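Local atomic coordinates of putative oxidoreductase molybdopterin-binding subunit (Sulfolobus tokodaii, PDB entry 4ZOH), a protein that probably oxidises aldehydes or related substrates at a molybdenum centre carried by its pterin cytosine dinucleotide, as in the xanthine dehydrogenase family. Residues Thr566-His571 / Val591-Thr596. Sequence-based numbering, arbitrary orientation.
Sequences TPYGVH and VDDVGT. With MCN (pterin cytosine dinucleotide), chain D.
Strands 568-571 and 591-593 run antiparallel, their axes 4.8 Å apart, where the first strand of a β-hairpin begins and the second ends. Y568-D593 and V570-V591 are hydrogen-bonded pairs; D593 N gives Y568 O a bond of 2.8 Å, whereas the return bond from Y568 N to D593 O is weak. At the non-hydrogen-bonded pair between them, G569 CA comes within 4.3 Å of D592 CA and makes a CA-H...O contact to V591 O at 3.1 Å.

Y568, V570, V591 and D593 share one face of the sheet. The Y568 ring lies with one face against D593 CB; its hydroxyl has its stronger partner in N384 N, and its bond to D593 OD2, which L658 N also reaches, is weak. Chi1 of D593 (179°) sets CG opposite the backbone N, and from there OD1 accepts from G595 N at 3.0 Å, an Asx turn where strand gives way to loop. D592 is turned to the opposite face, where H571 NE2 donates to the syn lone pair of D592 OD1 at 2.7 Å, almost within the imidazole plane, while ND1 bonds Y588 OH. A leucine here would probably leave D592 OD1 without this donor and the Y588 hydroxyl without its bond to the imidazole. P567 CB packs on V594 CG1, and just beyond, the cofactor's cytosine N4 donates to T596 O at 2.8 Å and more weakly to V594 O, so the hairpin's exit forms part of the dinucleotide pocket.

Strands 405-412 and 651-655 flank the hairpin in a four-stranded sheet; L388 of helix 385-401 packs on Y568, V570, V591 and D593, and helix 673-688 meets H571 through A677 and T681.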
loop_
_atom_site.group_PDB
_atom_site.type_symbol
_atom_site.label_atom_id
_atom_site.label_comp_id
_atom_site.label_asym_id
_atom_site.label_seq_id
_atom_site.Cartn_x
_atom_site.Cartn_y
_atom_site.Cartn_z
ATOM N N THR A 566 13.752 11.514 38.081
ATOM C CA THR A 566 13.955 10.216 38.768
ATOM C C THR A 566 12.711 9.743 39.574
ATOM O O THR A 566 12.430 10.322 40.630
ATOM C CB THR A 566 15.185 10.290 39.714
ATOM O OG1 THR A 566 14.961 11.338 40.694
ATOM C CG2 THR A 566 16.521 10.575 38.898
ATOM N N PRO A 567 11.923 8.733 39.062
ATOM C CA PRO A 567 10.858 8.166 39.928
ATOM C C PRO A 567 11.503 7.176 40.862
ATOM O O PRO A 567 12.658 6.798 40.647
ATOM C CB PRO A 567 9.969 7.403 38.938
ATOM C CG PRO A 567 10.942 6.927 37.884
ATOM C CD PRO A 567 11.861 8.143 37.700
ATOM N N TYR A 568 10.744 6.712 41.847
ATOM C CA TYR A 568 11.226 5.773 42.857
ATOM C C TYR A 568 10.003 5.045 43.412
ATOM O O TYR A 568 8.864 5.517 43.276
ATOM C CB TYR A 568 11.967 6.548 44.005
ATOM C CG TYR A 568 11.096 7.632 44.648
ATOM C CD1 TYR A 568 10.389 7.381 45.846
ATOM C CD2 TYR A 568 10.926 8.884 44.034
ATOM C CE1 TYR A 568 9.597 8.383 46.417
ATOM C CE2 TYR A 568 10.119 9.869 44.582
ATOM C CZ TYR A 568 9.440 9.603 45.773
ATOM O OH TYR A 568 8.612 10.564 46.302
ATOM N N GLY A 569 10.210 3.900 44.048
ATOM C CA GLY A 569 9.121 3.292 44.766
ATOM C C GLY A 569 9.533 2.089 45.534
ATOM O O GLY A 569 10.714 1.782 45.609
ATOM N N VAL A 570 8.552 1.408 46.135
ATOM C CA VAL A 570 8.813 0.178 46.886
ATOM C C VAL A 570 7.791 -0.883 46.406
ATOM O O VAL A 570 6.610 -0.550 46.226
ATOM C CB VAL A 570 8.802 0.439 48.438
ATOM C CG1 VAL A 570 7.523 1.192 48.870
ATOM C CG2 VAL A 570 8.859 -0.875 49.210
ATOM N N HIS A 571 8.245 -2.128 46.206
ATOM C CA HIS A 571 7.432 -3.165 45.655
ATOM C C HIS A 571 7.612 -4.285 46.627
ATOM O O HIS A 571 8.620 -4.334 47.317
ATOM C CB HIS A 571 7.882 -3.606 44.217
ATOM C CG HIS A 571 7.547 -2.593 43.143
ATOM N ND1 HIS A 571 7.263 -2.954 41.831
ATOM C CD2 HIS A 571 7.453 -1.235 43.186
ATOM C CE1 HIS A 571 6.923 -1.863 41.155
ATOM N NE2 HIS A 571 7.088 -0.800 41.926
ATOM N N VAL A 591 4.296 0.284 44.978
ATOM C CA VAL A 591 3.976 1.676 45.313
ATOM C C VAL A 591 4.952 2.555 44.577
ATOM O O VAL A 591 6.123 2.514 44.907
ATOM C CB VAL A 591 4.014 1.917 46.856
ATOM C CG1 VAL A 591 3.712 3.394 47.132
ATOM C CG2 VAL A 591 2.963 1.045 47.542
ATOM N N ASP A 592 4.499 3.392 43.646
ATOM C CA ASP A 592 5.422 4.184 42.812
ATOM C C ASP A 592 5.230 5.684 42.945
ATOM O O ASP A 592 4.105 6.194 43.126
ATOM C CB ASP A 592 5.236 3.825 41.323
ATOM C CG ASP A 592 5.632 2.370 40.984
ATOM O OD1 ASP A 592 6.533 1.782 41.600
ATOM O OD2 ASP A 592 4.982 1.771 40.079
ATOM N N ASP A 593 6.302 6.439 42.788
ATOM C CA ASP A 593 6.081 7.867 42.644
ATOM C C ASP A 593 6.679 8.273 41.304
ATOM O O ASP A 593 7.905 8.320 41.148
ATOM C CB ASP A 593 6.673 8.672 43.810
ATOM C CG ASP A 593 6.474 10.196 43.655
ATOM O OD1 ASP A 593 5.996 10.661 42.580
ATOM O OD2 ASP A 593 6.815 10.972 44.592
ATOM N N VAL A 594 5.800 8.555 40.351
ATOM C CA VAL A 594 6.223 8.889 38.990
ATOM C C VAL A 594 5.839 10.289 38.606
ATOM O O VAL A 594 5.664 10.616 37.399
ATOM C CB VAL A 594 5.760 7.834 37.918
ATOM C CG1 VAL A 594 6.553 6.542 38.069
ATOM C CG2 VAL A 594 4.237 7.582 37.955
ATOM N N GLY A 595 5.766 11.162 39.618
ATOM C CA GLY A 595 5.349 12.541 39.358
ATOM C C GLY A 595 3.861 12.588 39.015
ATOM O O GLY A 595 3.115 11.629 39.327
ATOM N N THR A 596 3.411 13.695 38.393
ATOM C CA THR A 596 2.052 13.742 37.816
ATOM C C THR A 596 1.741 12.490 36.977
ATOM O O THR A 596 2.532 12.153 36.068
ATOM C CB THR A 596 1.864 14.995 36.983
ATOM O OG1 THR A 596 2.486 16.076 37.678
ATOM C CG2 THR A 596 0.334 15.310 36.719
HETATM N N1 MCN D . 2.240 7.459 32.052
HETATM C C2 MCN D . 1.428 8.356 32.728
HETATM N N3 MCN D . 1.925 9.166 33.714
HETATM C C4 MCN D . 3.273 9.062 34.034
HETATM C C5 MCN D . 4.102 8.163 33.365
HETATM C C6 MCN D . 3.589 7.364 32.341
HETATM O O2 MCN D . 0.225 8.486 32.480
HETATM N N4 MCN D . 3.734 9.848 34.984
HETATM C "C1'" MCN D . 1.623 6.653 30.996
HETATM C C2D MCN D . 1.780 7.367 29.652
HETATM O "O2'" MCN D . 0.683 8.166 29.326
HETATM C "C3'" MCN D . 1.795 6.221 28.675
HETATM C C4D MCN D . 2.710 5.317 29.392
HETATM O O4D MCN D . 2.310 5.436 30.826
HETATM O "O3'" MCN D . 0.558 5.618 28.509
HETATM C "C5'" MCN D . 3.961 6.056 28.954
HETATM O "O5'" MCN D . 5.007 5.696 29.654
HETATM P PA MCN D . 6.415 6.506 29.621
HETATM O O1A MCN D . 6.456 7.845 29.071
HETATM O O2A MCN D . 6.820 6.227 31.041
HETATM O O3A MCN D . 7.233 5.354 28.699
HETATM P PB MCN D . 7.190 5.379 27.085
HETATM O O1B MCN D . 8.316 6.286 26.616
HETATM O O2B MCN D . 5.882 5.649 26.482
HETATM O O3B MCN D . 7.503 3.903 26.830
HETATM C C10 MCN D . 8.850 3.375 26.682
HETATM C "C9'" MCN D . 9.042 2.158 27.553
HETATM C "C8'" MCN D . 10.251 1.441 27.257
HETATM S "S8'" MCN D . 11.797 2.276 27.278
HETATM C "C7'" MCN D . 10.273 0.091 27.077
HETATM S "S7'" MCN D . 11.779 -0.841 26.855
HETATM C "C6'" MCN D . 9.079 -0.724 27.188
HETATM C C7 MCN D . 7.959 0.057 27.953
HETATM O "O9'" MCN D . 7.888 1.343 27.370
HETATM N "N5'" MCN D . 8.620 -1.257 25.907
HETATM C C4A MCN D . 7.270 -1.544 25.625
HETATM N "N8'" MCN D . 6.643 -0.630 27.780
HETATM C C4B MCN D . 6.289 -1.240 26.613
HETATM N "N1'" MCN D . 4.996 -1.526 26.441
HETATM C "C2'" MCN D . 4.602 -2.067 25.291
HETATM N "N2'" MCN D . 3.318 -2.317 25.143
HETATM N "N3'" MCN D . 5.515 -2.411 24.240
HETATM C "C4'" MCN D . 6.897 -2.164 24.407
HETATM O "O4'" MCN D . 7.714 -2.477 23.492
#